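Local atomic coordinates of putative lipoprotein (Bacteroides ovatus, PDB entry 3OQQ), a protein that is of unknown function but is probably an extracellular, calcium-binding lipoprotein of a gut bacterium, built largely from antiparallel beta strands. Residues L121-T126 / L326-N331; L36-V41 / L49-P54; F254-V259 / T270-T275; L180-V185 / P297-E302. One frame throughout, in Å; residues are numbered along the deposited sequence.

Interaction 1. Residues L121-T126 / L326-N331; sequences LFYHNT and LILDTN
Ile327, in the last turn of helix 314-328, points its side chain at the strand 122-131 and meets it between Tyr123 and Asn125, two residues whose side chains leave the same side of the strand. Its two branches divide the work. The CG2 methyl comes up to the methylene groups of both neighbours, lying 3.8 Å from CB of Tyr123 and about as near to CB of Asn125. The other branch runs on to the main chain: CG1 sits beside the backbone N of Ile327, anti to its carbonyl carbon (chi1 -66°), and the terminal CD1 rests 3.5 Å from the backbone N of Asn125 and 3.7 Å from the carbonyl O of Tyr123. No hydrogen bond crosses between the two segments, and the contact is an apolar one, a branched side chain from a helix end set against a strand. This is the packing of a helix terminus on a beta sheet, here on a strand that pairs with 36-41 along one border and with 150-161 along the other. Leu328, the next residue of the helix, adds a looser touch, its CD2 approaching CE1 of the Tyr123 ring obliquely at 4.5 Å. The amide of Asn125 lies beyond the methylene that Ile327 touches; its CG stands anti to the backbone N (chi1 -179°), and its OD1 accepts hydrogen bonds from Tyr154 OH and Gln333 NE2. Just past the helix, Asp329 turns the chain by an Asx turn: its OD1 accepts from the backbone N of Asn331 at 3.0 Å, the donor standing above the carboxylate plane.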
loop_
_atom_site.group_PDB
_atom_site.type_symbol
_atom_site.label_atom_id
_atom_site.label_comp_id
_atom_site.label_asym_id
_atom_site.label_seq_id
_atom_site.Cartn_x
_atom_site.Cartn_y
_atom_site.Cartn_z
ATOM N N LEU A 121 -2.180 9.688 17.498
ATOM C CA LEU A 121 -1.482 8.457 17.151
ATOM C C LEU A 121 -1.840 8.102 15.695
ATOM O O LEU A 121 -2.987 8.282 15.280
ATOM C CB LEU A 121 -1.867 7.325 18.141
ATOM C CG LEU A 121 -1.243 5.933 17.912
ATOM C CD1 LEU A 121 -0.922 5.255 19.215
ATOM C CD2 LEU A 121 -2.165 5.049 17.121
ATOM N N PHE A 122 -0.857 7.632 14.920
ATOM C CA PHE A 122 -1.135 7.220 13.548
ATOM C C PHE A 122 -0.384 5.954 13.227
ATOM O O PHE A 122 0.759 5.788 13.658
ATOM C CB PHE A 122 -0.861 8.330 12.506
ATOM C CG PHE A 122 0.563 8.817 12.324
ATOM C CD1 PHE A 122 1.069 9.844 13.112
ATOM C CD2 PHE A 122 1.369 8.297 11.316
ATOM C CE1 PHE A 122 2.381 10.317 12.928
ATOM C CE2 PHE A 122 2.672 8.769 11.119
ATOM C CZ PHE A 122 3.173 9.778 11.924
ATOM N N TYR A 123 -1.067 5.024 12.549
ATOM C CA TYR A 123 -0.496 3.775 12.071
ATOM C C TYR A 123 0.023 4.015 10.661
ATOM O O TYR A 123 -0.533 4.852 9.945
ATOM C CB TYR A 123 -1.543 2.667 12.089
ATOM C CG TYR A 123 -1.909 2.209 13.474
ATOM C CD1 TYR A 123 -1.119 1.286 14.157
ATOM C CD2 TYR A 123 -3.064 2.669 14.098
ATOM C CE1 TYR A 123 -1.455 0.857 15.443
ATOM C CE2 TYR A 123 -3.416 2.239 15.379
ATOM C CZ TYR A 123 -2.604 1.339 16.051
ATOM O OH TYR A 123 -2.947 0.915 17.312
ATOM N N HIS A 124 1.080 3.313 10.257
ATOM C CA HIS A 124 1.634 3.530 8.931
ATOM C C HIS A 124 2.011 2.213 8.276
ATOM O O HIS A 124 2.705 1.387 8.896
ATOM C CB HIS A 124 2.883 4.470 9.005
ATOM C CG HIS A 124 3.553 4.726 7.681
ATOM N ND1 HIS A 124 4.895 4.483 7.498
ATOM C CD2 HIS A 124 3.037 5.228 6.529
ATOM C CE1 HIS A 124 5.160 4.838 6.247
ATOM N NE2 HIS A 124 4.071 5.305 5.631
ATOM N N ASN A 125 1.564 2.023 7.008
ATOM C CA ASN A 125 1.940 0.849 6.208
ATOM C C ASN A 125 2.213 1.286 4.758
ATOM O O ASN A 125 1.424 2.022 4.159
ATOM C CB ASN A 125 0.878 -0.267 6.279
ATOM C CG ASN A 125 1.236 -1.496 5.486
ATOM O OD1 ASN A 125 0.565 -1.854 4.509
ATOM N ND2 ASN A 125 2.316 -2.166 5.861
ATOM N N THR A 126 3.351 0.860 4.217
ATOM C CA THR A 126 3.767 1.211 2.852
ATOM C C THR A 126 4.390 -0.027 2.185
ATOM O O THR A 126 4.852 -0.937 2.869
ATOM C CB THR A 126 4.701 2.458 2.846
ATOM O OG1 THR A 126 5.002 2.829 1.500
ATOM C CG2 THR A 126 5.998 2.266 3.652
ATOM N N LEU A 326 -7.395 -1.885 8.341
ATOM C CA LEU A 326 -6.838 -1.645 7.000
ATOM C C LEU A 326 -5.305 -1.628 7.049
ATOM O O LEU A 326 -4.656 -1.978 6.059
ATOM C CB LEU A 326 -7.369 -0.341 6.353
ATOM C CG LEU A 326 -8.861 -0.345 6.049
ATOM C CD1 LEU A 326 -9.337 1.030 5.689
ATOM C CD2 LEU A 326 -9.194 -1.332 4.942
ATOM N N ILE A 327 -4.718 -1.215 8.186
ATOM C CA ILE A 327 -3.257 -1.221 8.341
ATOM C C ILE A 327 -2.810 -2.554 8.939
ATOM O O ILE A 327 -1.810 -3.132 8.484
ATOM C CB ILE A 327 -2.754 -0.030 9.198
ATOM C CG1 ILE A 327 -3.006 1.324 8.497
ATOM C CG2 ILE A 327 -1.259 -0.223 9.654
ATOM C CD1 ILE A 327 -1.812 2.028 7.991
ATOM N N LEU A 328 -3.506 -3.004 10.008
ATOM C CA LEU A 328 -3.128 -4.208 10.730
ATOM C C LEU A 328 -3.286 -5.458 9.873
ATOM O O LEU A 328 -2.311 -6.205 9.725
ATOM C CB LEU A 328 -3.897 -4.343 12.065
ATOM C CG LEU A 328 -3.596 -3.261 13.144
ATOM C CD1 LEU A 328 -4.273 -3.590 14.462
ATOM C CD2 LEU A 328 -2.090 -3.056 13.360
ATOM N N ASP A 329 -4.470 -5.678 9.283
ATOM C CA ASP A 329 -4.697 -6.862 8.453
ATOM C C ASP A 329 -4.317 -6.610 6.968
ATOM O O ASP A 329 -5.037 -5.921 6.229
ATOM C CB ASP A 329 -6.152 -7.330 8.583
ATOM C CG ASP A 329 -6.466 -8.671 7.946
ATOM O OD1 ASP A 329 -5.571 -9.243 7.278
ATOM O OD2 ASP A 329 -7.628 -9.111 8.046
ATOM N N THR A 330 -3.211 -7.234 6.525
ATOM C CA THR A 330 -2.721 -7.115 5.146
ATOM C C THR A 330 -3.801 -7.542 4.130
ATOM O O THR A 330 -3.844 -6.981 3.040
ATOM C CB THR A 330 -1.407 -7.913 4.949
ATOM O OG1 THR A 330 -0.877 -7.600 3.668
ATOM C CG2 THR A 330 -1.568 -9.428 5.103
ATOM N N ASN A 331 -4.686 -8.504 4.514
ATOM C CA ASN A 331 -5.746 -9.049 3.661
ATOM C C ASN A 331 -6.881 -8.063 3.400
ATOM O O ASN A 331 -7.687 -8.335 2.520
ATOM C CB ASN A 331 -6.307 -10.339 4.236
ATOM C CG ASN A 331 -5.256 -11.407 4.438
ATOM O OD1 ASN A 331 -4.984 -11.820 5.560
ATOM N ND2 ASN A 331 -4.616 -11.843 3.363
#

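Interaction 2. Residues L36-V41 / L49-P54; sequences LLVGDV and LTLNVP
Leu49 opens the run of contacts by sending its CD1 methyl between two valines of the 36-41 segment. CD1 of Leu49 lies 3.9 Å from CG1 of Val41, which it meets tip to tip, and at the same distance from CG1 of Val38, whose side chain it passes obliquely. The next residue to touch is Leu51, which splits its two methyls between neighbours: CD2 of Leu51 is 3.7 Å from CG1 of Val38, while its CD1 reaches CD1 of Leu37 at 4.1 Å. Both of these pairs cross at about a right angle. Val38 can serve both leucines because its CG1 lies between its own backbone N and carbonyl carbon (chi1 66°). The two segments run in nearly opposite directions, yet no direct hydrogen bond links them; they face each other through side chains, as strands from two layers of a beta sandwich do. Strand 46-54 pairs with 96-104, whereas 36-41 pairs with 23-26 and 122-131, and it bulges twice against 23-26, with a classic bulge at Leu37 and Val38 and a G1 bulge at Asp40 and Val41. At Asn52 the contact becomes polar. Its backbone N gives a hydrogen bond to a water 3.2 Å away, and that water donates in turn to the carbonyl O of Leu37; the side-chain ND2 of Asn52 is hydrogen-bonded to Ile327 O. The carbonyl O of Asn52 lies 3.4 Å from CD2 of Leu37. Val53 follows, with CG1 placed 3.7 Å from CD1 of Leu37, the methyl that also meets Leu51.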
loop_
_atom_site.group_PDB
_atom_site.type_symbol
_atom_site.label_atom_id
_atom_site.label_comp_id
_atom_site.label_asym_id
_atom_site.label_seq_id
_atom_site.Cartn_x
_atom_site.Cartn_y
_atom_site.Cartn_z
ATOM N N LEU A 36 8.705 3.782 9.434
ATOM C CA LEU A 36 7.794 4.103 10.540
ATOM C C LEU A 36 6.593 3.157 10.505
ATOM O O LEU A 36 5.967 2.972 9.449
ATOM C CB LEU A 36 7.319 5.558 10.461
ATOM C CG LEU A 36 6.668 6.127 11.709
ATOM C CD1 LEU A 36 7.165 7.502 11.971
ATOM C CD2 LEU A 36 5.144 6.168 11.560
ATOM N N LEU A 37 6.302 2.540 11.645
ATOM C CA LEU A 37 5.173 1.616 11.818
ATOM C C LEU A 37 4.016 2.320 12.528
ATOM O O LEU A 37 2.867 2.167 12.136
ATOM C CB LEU A 37 5.623 0.411 12.632
ATOM C CG LEU A 37 6.737 -0.432 12.035
ATOM C CD1 LEU A 37 7.279 -1.360 13.074
ATOM C CD2 LEU A 37 6.244 -1.212 10.802
ATOM N N VAL A 38 4.335 3.087 13.581
ATOM C CA VAL A 38 3.343 3.822 14.372
ATOM C C VAL A 38 4.027 5.123 14.850
ATOM O O VAL A 38 5.179 5.100 15.286
ATOM C CB VAL A 38 2.688 2.957 15.505
ATOM C CG1 VAL A 38 3.683 2.549 16.574
ATOM C CG2 VAL A 38 1.473 3.644 16.123
ATOM N N GLY A 39 3.346 6.243 14.630
ATOM C CA GLY A 39 3.840 7.572 14.971
ATOM C C GLY A 39 3.033 8.258 16.048
ATOM O O GLY A 39 1.868 7.901 16.272
ATOM N N ASP A 40 3.673 9.253 16.723
ATOM C CA ASP A 40 3.124 10.116 17.781
ATOM C C ASP A 40 2.312 9.323 18.836
ATOM O O ASP A 40 1.167 9.662 19.143
ATOM C CB ASP A 40 2.285 11.263 17.151
ATOM C CG ASP A 40 3.144 12.281 16.409
ATOM O OD1 ASP A 40 4.242 12.616 16.914
ATOM O OD2 ASP A 40 2.708 12.763 15.344
ATOM N N VAL A 41 2.951 8.285 19.403
ATOM C CA VAL A 41 2.398 7.358 20.395
ATOM C C VAL A 41 2.653 7.848 21.802
ATOM O O VAL A 41 3.799 8.094 22.163
ATOM C CB VAL A 41 3.042 5.956 20.203
ATOM C CG1 VAL A 41 2.445 4.918 21.146
ATOM C CG2 VAL A 41 2.931 5.505 18.756
ATOM N N LEU A 49 1.109 -2.663 21.805
ATOM C CA LEU A 49 0.549 -2.385 20.481
ATOM C C LEU A 49 0.748 -3.519 19.528
ATOM O O LEU A 49 1.812 -4.140 19.506
ATOM C CB LEU A 49 1.205 -1.142 19.852
ATOM C CG LEU A 49 0.968 0.227 20.479
ATOM C CD1 LEU A 49 1.863 1.247 19.823
ATOM C CD2 LEU A 49 -0.470 0.665 20.314
ATOM N N THR A 50 -0.252 -3.760 18.704
ATOM C CA THR A 50 -0.164 -4.726 17.625
ATOM C C THR A 50 0.319 -3.937 16.407
ATOM O O THR A 50 -0.174 -2.833 16.133
ATOM C CB THR A 50 -1.507 -5.449 17.426
ATOM O OG1 THR A 50 -1.764 -6.227 18.596
ATOM C CG2 THR A 50 -1.507 -6.359 16.201
ATOM N N LEU A 51 1.332 -4.466 15.724
ATOM C CA LEU A 51 1.907 -3.791 14.573
ATOM C C LEU A 51 1.994 -4.734 13.371
ATOM O O LEU A 51 2.118 -5.951 13.525
ATOM C CB LEU A 51 3.312 -3.240 14.918
ATOM C CG LEU A 51 3.490 -2.328 16.157
ATOM C CD1 LEU A 51 4.962 -2.071 16.418
ATOM C CD2 LEU A 51 2.796 -0.992 15.988
ATOM N N ASN A 52 1.904 -4.167 12.177
ATOM C CA ASN A 52 2.065 -4.916 10.930
ATOM C C ASN A 52 3.519 -4.655 10.518
ATOM O O ASN A 52 3.859 -3.541 10.099
ATOM C CB ASN A 52 1.016 -4.466 9.892
ATOM C CG ASN A 52 1.239 -4.936 8.468
ATOM O OD1 ASN A 52 2.276 -5.494 8.119
ATOM N ND2 ASN A 52 0.272 -4.698 7.596
ATOM N N VAL A 53 4.385 -5.647 10.712
ATOM C CA VAL A 53 5.822 -5.486 10.501
ATOM C C VAL A 53 6.371 -6.378 9.365
ATOM O O VAL A 53 5.753 -7.408 9.107
ATOM C CB VAL A 53 6.599 -5.786 11.836
ATOM C CG1 VAL A 53 6.153 -4.869 12.958
ATOM C CG2 VAL A 53 6.488 -7.257 12.272
ATOM N N PRO A 54 7.591 -6.104 8.800
ATOM C CA PRO A 54 8.188 -7.049 7.827
ATOM C C PRO A 54 8.308 -8.458 8.426
ATOM O O PRO A 54 8.557 -8.586 9.626
ATOM C CB PRO A 54 9.567 -6.431 7.540
ATOM C CG PRO A 54 9.393 -4.971 7.832
ATOM C CD PRO A 54 8.481 -4.938 9.015
HETATM O O HOH W 1 1.851 -0.947 11.909
#

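Interaction 3. Residues F254-V259 / T270-T275; sequences FAILTV and TLDGLT
Ile256 and Asp272 face each other as a hydrogen-bonded antiparallel pair, and their main chains carry the first group of interactions. Each residue of the pair donates to the other, Asp272 N to Ile256 O at 2.8 Å and Ile256 N to Asp272 O at 3.0 Å. Thr258 and Thr270 form the next such pair. A water fills in between, 2.7 Å from Thr270 OG1 and 2.8 Å from Thr258 OG1, and donates to Ile256 O. The second group is aromatic. With CG between the backbone N and the carbonyl carbon (chi1 78°), the Phe254 ring comes to lie with one face over Gly273, whose CA is 3.7 Å from the ring centroid and only 19° off its normal, a CH-pi contact offset toward the rim. Gly273 is needed here: a CB would clash with Phe254 O and Ala255 CA. An alanine at Phe254 would probably leave the Gly273 CA without its aromatic cover and open a gap beside the methyl CG2 of Thr275. Among the remaining side chains, those of Ile256 and Asp272 lie side by side, pointing the same way, with CB of Ile256 4.0 Å from CB of Asp272. On the other face, Leu257 and Leu271 both pack on Leu212 of strand 205-215. The whole is a two-stranded beta hairpin, 253-263 with 266-272, within a six-stranded antiparallel sheet.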
loop_
_atom_site.group_PDB
_atom_site.type_symbol
_atom_site.label_atom_id
_atom_site.label_comp_id
_atom_site.label_asym_id
_atom_site.label_seq_id
_atom_site.Cartn_x
_atom_site.Cartn_y
_atom_site.Cartn_z
ATOM N N PHE A 254 -3.780 11.508 -19.637
ATOM C CA PHE A 254 -4.961 11.619 -18.791
ATOM C C PHE A 254 -4.864 10.771 -17.531
ATOM O O PHE A 254 -4.169 9.748 -17.497
ATOM C CB PHE A 254 -6.239 11.281 -19.561
ATOM C CG PHE A 254 -6.554 9.823 -19.794
ATOM C CD1 PHE A 254 -5.939 9.116 -20.831
ATOM C CD2 PHE A 254 -7.519 9.174 -19.032
ATOM C CE1 PHE A 254 -6.274 7.785 -21.088
ATOM C CE2 PHE A 254 -7.843 7.838 -19.280
ATOM C CZ PHE A 254 -7.209 7.151 -20.299
ATOM N N ALA A 255 -5.574 11.197 -16.490
ATOM C CA ALA A 255 -5.662 10.432 -15.237
ATOM C C ALA A 255 -7.045 10.648 -14.674
ATOM O O ALA A 255 -7.573 11.752 -14.790
ATOM C CB ALA A 255 -4.583 10.872 -14.252
ATOM N N ILE A 256 -7.684 9.583 -14.189
ATOM C CA ILE A 256 -9.035 9.648 -13.600
ATOM C C ILE A 256 -9.003 8.911 -12.263
ATOM O O ILE A 256 -8.745 7.704 -12.240
ATOM C CB ILE A 256 -10.161 9.085 -14.518
ATOM C CG1 ILE A 256 -10.114 9.654 -15.962
ATOM C CG2 ILE A 256 -11.543 9.279 -13.864
ATOM C CD1 ILE A 256 -10.910 8.824 -17.005
ATOM N N LEU A 257 -9.298 9.624 -11.169
ATOM C CA LEU A 257 -9.323 9.031 -9.839
ATOM C C LEU A 257 -10.757 8.972 -9.347
ATOM O O LEU A 257 -11.416 10.000 -9.222
ATOM C CB LEU A 257 -8.432 9.824 -8.867
ATOM C CG LEU A 257 -8.502 9.488 -7.380
ATOM C CD1 LEU A 257 -8.107 8.027 -7.104
ATOM C CD2 LEU A 257 -7.656 10.437 -6.617
ATOM N N THR A 258 -11.249 7.748 -9.110
ATOM C CA THR A 258 -12.603 7.529 -8.632
ATOM C C THR A 258 -12.526 6.946 -7.238
ATOM O O THR A 258 -11.784 5.997 -6.993
ATOM C CB THR A 258 -13.408 6.648 -9.606
ATOM O OG1 THR A 258 -13.338 7.222 -10.909
ATOM C CG2 THR A 258 -14.886 6.510 -9.195
ATOM N N VAL A 259 -13.279 7.538 -6.317
ATOM C CA VAL A 259 -13.408 7.013 -4.959
ATOM C C VAL A 259 -14.896 6.678 -4.769
ATOM O O VAL A 259 -15.738 7.571 -4.836
ATOM C CB VAL A 259 -12.840 7.951 -3.860
ATOM C CG1 VAL A 259 -12.982 7.310 -2.487
ATOM C CG2 VAL A 259 -11.378 8.298 -4.126
ATOM N N THR A 270 -9.977 3.762 -7.724
ATOM C CA THR A 270 -9.318 3.427 -8.994
ATOM C C THR A 270 -8.593 4.640 -9.590
ATOM O O THR A 270 -9.113 5.755 -9.568
ATOM C CB THR A 270 -10.285 2.850 -10.023
ATOM O OG1 THR A 270 -11.316 3.795 -10.252
ATOM C CG2 THR A 270 -10.875 1.498 -9.608
ATOM N N LEU A 271 -7.401 4.387 -10.141
ATOM C CA LEU A 271 -6.590 5.330 -10.877
ATOM C C LEU A 271 -6.523 4.841 -12.310
ATOM O O LEU A 271 -5.869 3.834 -12.599
ATOM C CB LEU A 271 -5.190 5.468 -10.262
ATOM C CG LEU A 271 -4.227 6.402 -11.035
ATOM C CD1 LEU A 271 -4.787 7.852 -11.134
ATOM C CD2 LEU A 271 -2.871 6.395 -10.404
ATOM N N ASP A 272 -7.265 5.520 -13.190
ATOM C CA ASP A 272 -7.369 5.198 -14.621
ATOM C C ASP A 272 -6.433 6.141 -15.388
ATOM O O ASP A 272 -6.029 7.167 -14.826
ATOM C CB ASP A 272 -8.838 5.361 -15.018
ATOM C CG ASP A 272 -9.315 4.818 -16.358
ATOM O OD1 ASP A 272 -8.459 4.364 -17.173
ATOM O OD2 ASP A 272 -10.516 4.874 -16.604
ATOM N N GLY A 273 -6.025 5.765 -16.606
ATOM C CA GLY A 273 -5.110 6.594 -17.404
ATOM C C GLY A 273 -3.704 6.064 -17.603
ATOM O O GLY A 273 -2.857 6.726 -18.239
ATOM N N LEU A 274 -3.438 4.852 -17.049
ATOM C CA LEU A 274 -2.143 4.185 -17.130
ATOM C C LEU A 274 -1.658 4.017 -18.567
ATOM O O LEU A 274 -0.459 4.087 -18.805
ATOM C CB LEU A 274 -2.177 2.793 -16.449
ATOM C CG LEU A 274 -2.531 2.709 -14.977
ATOM C CD1 LEU A 274 -2.272 1.243 -14.457
ATOM C CD2 LEU A 274 -1.759 3.770 -14.159
ATOM N N THR A 275 -2.579 3.789 -19.518
ATOM C CA THR A 275 -2.222 3.614 -20.935
ATOM C C THR A 275 -1.559 4.894 -21.549
ATOM O O THR A 275 -0.848 4.795 -22.560
ATOM C CB THR A 275 -3.483 3.200 -21.715
ATOM O OG1 THR A 275 -3.109 2.502 -22.888
ATOM C CG2 THR A 275 -4.429 4.371 -22.047
HETATM O O HOH W 2 -11.122 5.893 -11.989
HETATM O O HOH W 3 -13.401 3.341 -8.044
#

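Interaction 4. Residues L180-V185 / P297-E302; sequences LDVRAV and PMLRAE
Leu180 and Ala301 pair through two backbone hydrogen bonds, Ala301 N to Leu180 O at 2.8 Å and Leu180 N to Ala301 O at 2.9 Å, in antiparallel strands whose axes run 155° apart. Further along, Val182 N donates to Leu299 O at 2.9 Å, while a water joins Val182 O to Leu299 N. Next to the Leu180 and Ala301 pair, Asp181 and Arg300 make a non-hydrogen-bonded pair and lie side by side. The guanidinium grips the carboxylate side-on with two nitrogens: NE of Arg300 meets OD1 of Asp181 at 2.7 Å and its NH2 meets OD2 of Asp181 at 2.8 Å. Both bonds are nearly straight, and the two flat groups are only 17° from coplanar, a bidentate salt bridge. The arginine bends at chi3 (-74°), which turns NE back toward the aspartate. A methionine in place of Arg300 would probably leave the buried Asp181 carboxylate without its main counter-charge, since Lys215 offers just a long, weak ion pair. Met298, present as selenomethionine, flanks the same aspartate, its SE 4.0 Å from CB of Asp181 and its CG 3.6 Å from Val182 O. On the opposite face Leu180 packs on Phe152 and Tyr154 of strand 150-161, and Val182 on Leu274 and Leu277. Strand 173-184 thus lies between 150-161 and 298-307, and 298-307 pairs in turn with 205-215.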
loop_
_atom_site.group_PDB
_atom_site.type_symbol
_atom_site.label_atom_id
_atom_site.label_comp_id
_atom_site.label_asym_id
_atom_site.label_seq_id
_atom_site.Cartn_x
_atom_site.Cartn_y
_atom_site.Cartn_z
ATOM N N LEU A 180 -1.200 6.435 -3.881
ATOM C CA LEU A 180 -0.920 5.419 -4.897
ATOM C C LEU A 180 -0.068 6.099 -5.944
ATOM O O LEU A 180 -0.524 7.085 -6.562
ATOM C CB LEU A 180 -2.215 4.853 -5.518
ATOM C CG LEU A 180 -3.230 4.162 -4.601
ATOM C CD1 LEU A 180 -4.515 3.904 -5.343
ATOM C CD2 LEU A 180 -2.675 2.861 -4.023
ATOM N N ASP A 181 1.196 5.659 -6.069
ATOM C CA ASP A 181 2.165 6.277 -6.986
ATOM C C ASP A 181 2.576 5.325 -8.068
ATOM O O ASP A 181 3.136 4.281 -7.748
ATOM C CB ASP A 181 3.421 6.749 -6.209
ATOM C CG ASP A 181 3.116 7.760 -5.131
ATOM O OD1 ASP A 181 2.065 8.461 -5.243
ATOM O OD2 ASP A 181 3.884 7.828 -4.155
ATOM N N VAL A 182 2.340 5.693 -9.345
ATOM C CA VAL A 182 2.698 4.855 -10.498
ATOM C C VAL A 182 4.207 4.891 -10.726
ATOM O O VAL A 182 4.757 5.913 -11.139
ATOM C CB VAL A 182 1.947 5.224 -11.802
ATOM C CG1 VAL A 182 2.250 4.200 -12.903
ATOM C CG2 VAL A 182 0.452 5.334 -11.569
ATOM N N ARG A 183 4.855 3.750 -10.553
ATOM C CA ARG A 183 6.279 3.668 -10.775
ATOM C C ARG A 183 6.562 3.197 -12.208
ATOM O O ARG A 183 7.457 3.730 -12.846
ATOM C CB ARG A 183 6.912 2.777 -9.681
ATOM C CG ARG A 183 7.985 1.850 -10.125
ATOM C CD ARG A 183 9.230 1.945 -9.295
ATOM N NE ARG A 183 9.116 1.676 -7.854
ATOM C CZ ARG A 183 9.451 0.527 -7.267
ATOM N NH1 ARG A 183 9.832 -0.523 -8.005
ATOM N NH2 ARG A 183 9.421 0.419 -5.939
ATOM N N ALA A 184 5.810 2.222 -12.723
ATOM C CA ALA A 184 6.037 1.710 -14.078
ATOM C C ALA A 184 4.808 0.994 -14.609
ATOM O O ALA A 184 4.021 0.461 -13.820
ATOM C CB ALA A 184 7.228 0.735 -14.082
ATOM N N VAL A 185 4.723 0.882 -15.960
ATOM C CA VAL A 185 3.682 0.128 -16.656
ATOM C C VAL A 185 4.395 -0.692 -17.748
ATOM O O VAL A 185 4.636 -0.196 -18.842
ATOM C CB VAL A 185 2.501 0.985 -17.192
ATOM C CG1 VAL A 185 1.408 0.102 -17.789
ATOM C CG2 VAL A 185 1.916 1.880 -16.099
ATOM N N PRO A 297 8.824 12.745 -12.247
ATOM C CA PRO A 297 7.804 12.793 -11.181
ATOM C C PRO A 297 6.760 11.676 -11.378
ATOM O O PRO A 297 6.412 11.335 -12.518
ATOM C CB PRO A 297 7.178 14.193 -11.345
ATOM C CG PRO A 297 8.289 15.035 -12.019
ATOM C CD PRO A 297 8.925 14.040 -12.969
HETATM N N MSE A 298 6.311 11.067 -10.281
HETATM C CA MSE A 298 5.388 9.954 -10.370
HETATM C C MSE A 298 3.947 10.413 -10.403
HETATM O O MSE A 298 3.605 11.349 -9.694
HETATM C CB MSE A 298 5.598 8.989 -9.200
HETATM C CG MSE A 298 6.883 8.180 -9.334
HETATM SE SE MSE A 298 7.063 6.869 -7.898
HETATM C CE MSE A 298 9.021 6.625 -8.056
ATOM N N LEU A 299 3.102 9.764 -11.226
ATOM C CA LEU A 299 1.655 10.054 -11.216
ATOM C C LEU A 299 1.108 9.531 -9.879
ATOM O O LEU A 299 1.290 8.356 -9.554
ATOM C CB LEU A 299 0.914 9.442 -12.429
ATOM C CG LEU A 299 -0.647 9.464 -12.408
ATOM C CD1 LEU A 299 -1.207 10.912 -12.327
ATOM C CD2 LEU A 299 -1.213 8.810 -13.658
ATOM N N ARG A 300 0.513 10.433 -9.074
ATOM C CA ARG A 300 0.034 10.105 -7.737
ATOM C C ARG A 300 -1.457 10.313 -7.581
ATOM O O ARG A 300 -1.964 11.388 -7.931
ATOM C CB ARG A 300 0.807 10.960 -6.678
ATOM C CG ARG A 300 0.096 11.092 -5.294
ATOM C CD ARG A 300 0.985 11.725 -4.239
ATOM N NE ARG A 300 2.014 10.781 -3.785
ATOM C CZ ARG A 300 2.762 10.938 -2.691
ATOM N NH1 ARG A 300 2.628 12.023 -1.934
ATOM N NH2 ARG A 300 3.645 10.012 -2.345
ATOM N N ALA A 301 -2.158 9.290 -7.036
ATOM C CA ALA A 301 -3.530 9.433 -6.575
ATOM C C ALA A 301 -3.456 9.586 -5.047
ATOM O O ALA A 301 -2.740 8.823 -4.382
ATOM C CB ALA A 301 -4.406 8.242 -6.976
ATOM N N GLU A 302 -4.115 10.612 -4.498
ATOM C CA GLU A 302 -4.093 10.839 -3.055
ATOM C C GLU A 302 -5.522 10.914 -2.541
ATOM O O GLU A 302 -6.330 11.678 -3.073
ATOM C CB GLU A 302 -3.296 12.088 -2.679
ATOM C CG GLU A 302 -3.180 12.266 -1.171
ATOM C CD GLU A 302 -2.521 13.557 -0.735
ATOM O OE1 GLU A 302 -1.273 13.588 -0.665
ATOM O OE2 GLU A 302 -3.248 14.543 -0.486
HETATM O O HOH W 4 4.389 7.769 -12.912
#

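Overall arrangement
Interactions 1 and 2 form one cluster, with centres 8 Å apart: His124 ND1 bonds to Leu36 O at 2.7 Å, and Asn52 ND2 to Ile327 O at 2.8 Å, so strand 122-131 is tied to 36-41, and the helix end to strand 46-54. Interactions 3 and 4 form a second, their centres 10 Å apart, where Leu257 CD1 lies 3.7 Å from Ala301 CB and Leu271 CD2 3.7 Å from Val182 CG2. Interactions 2 and 3 lie on opposite sides of the chain's centre, about 31 Å apart between centres. No contact holds a calcium ion; the side chain of Arg183 comes within about 12 Å of one.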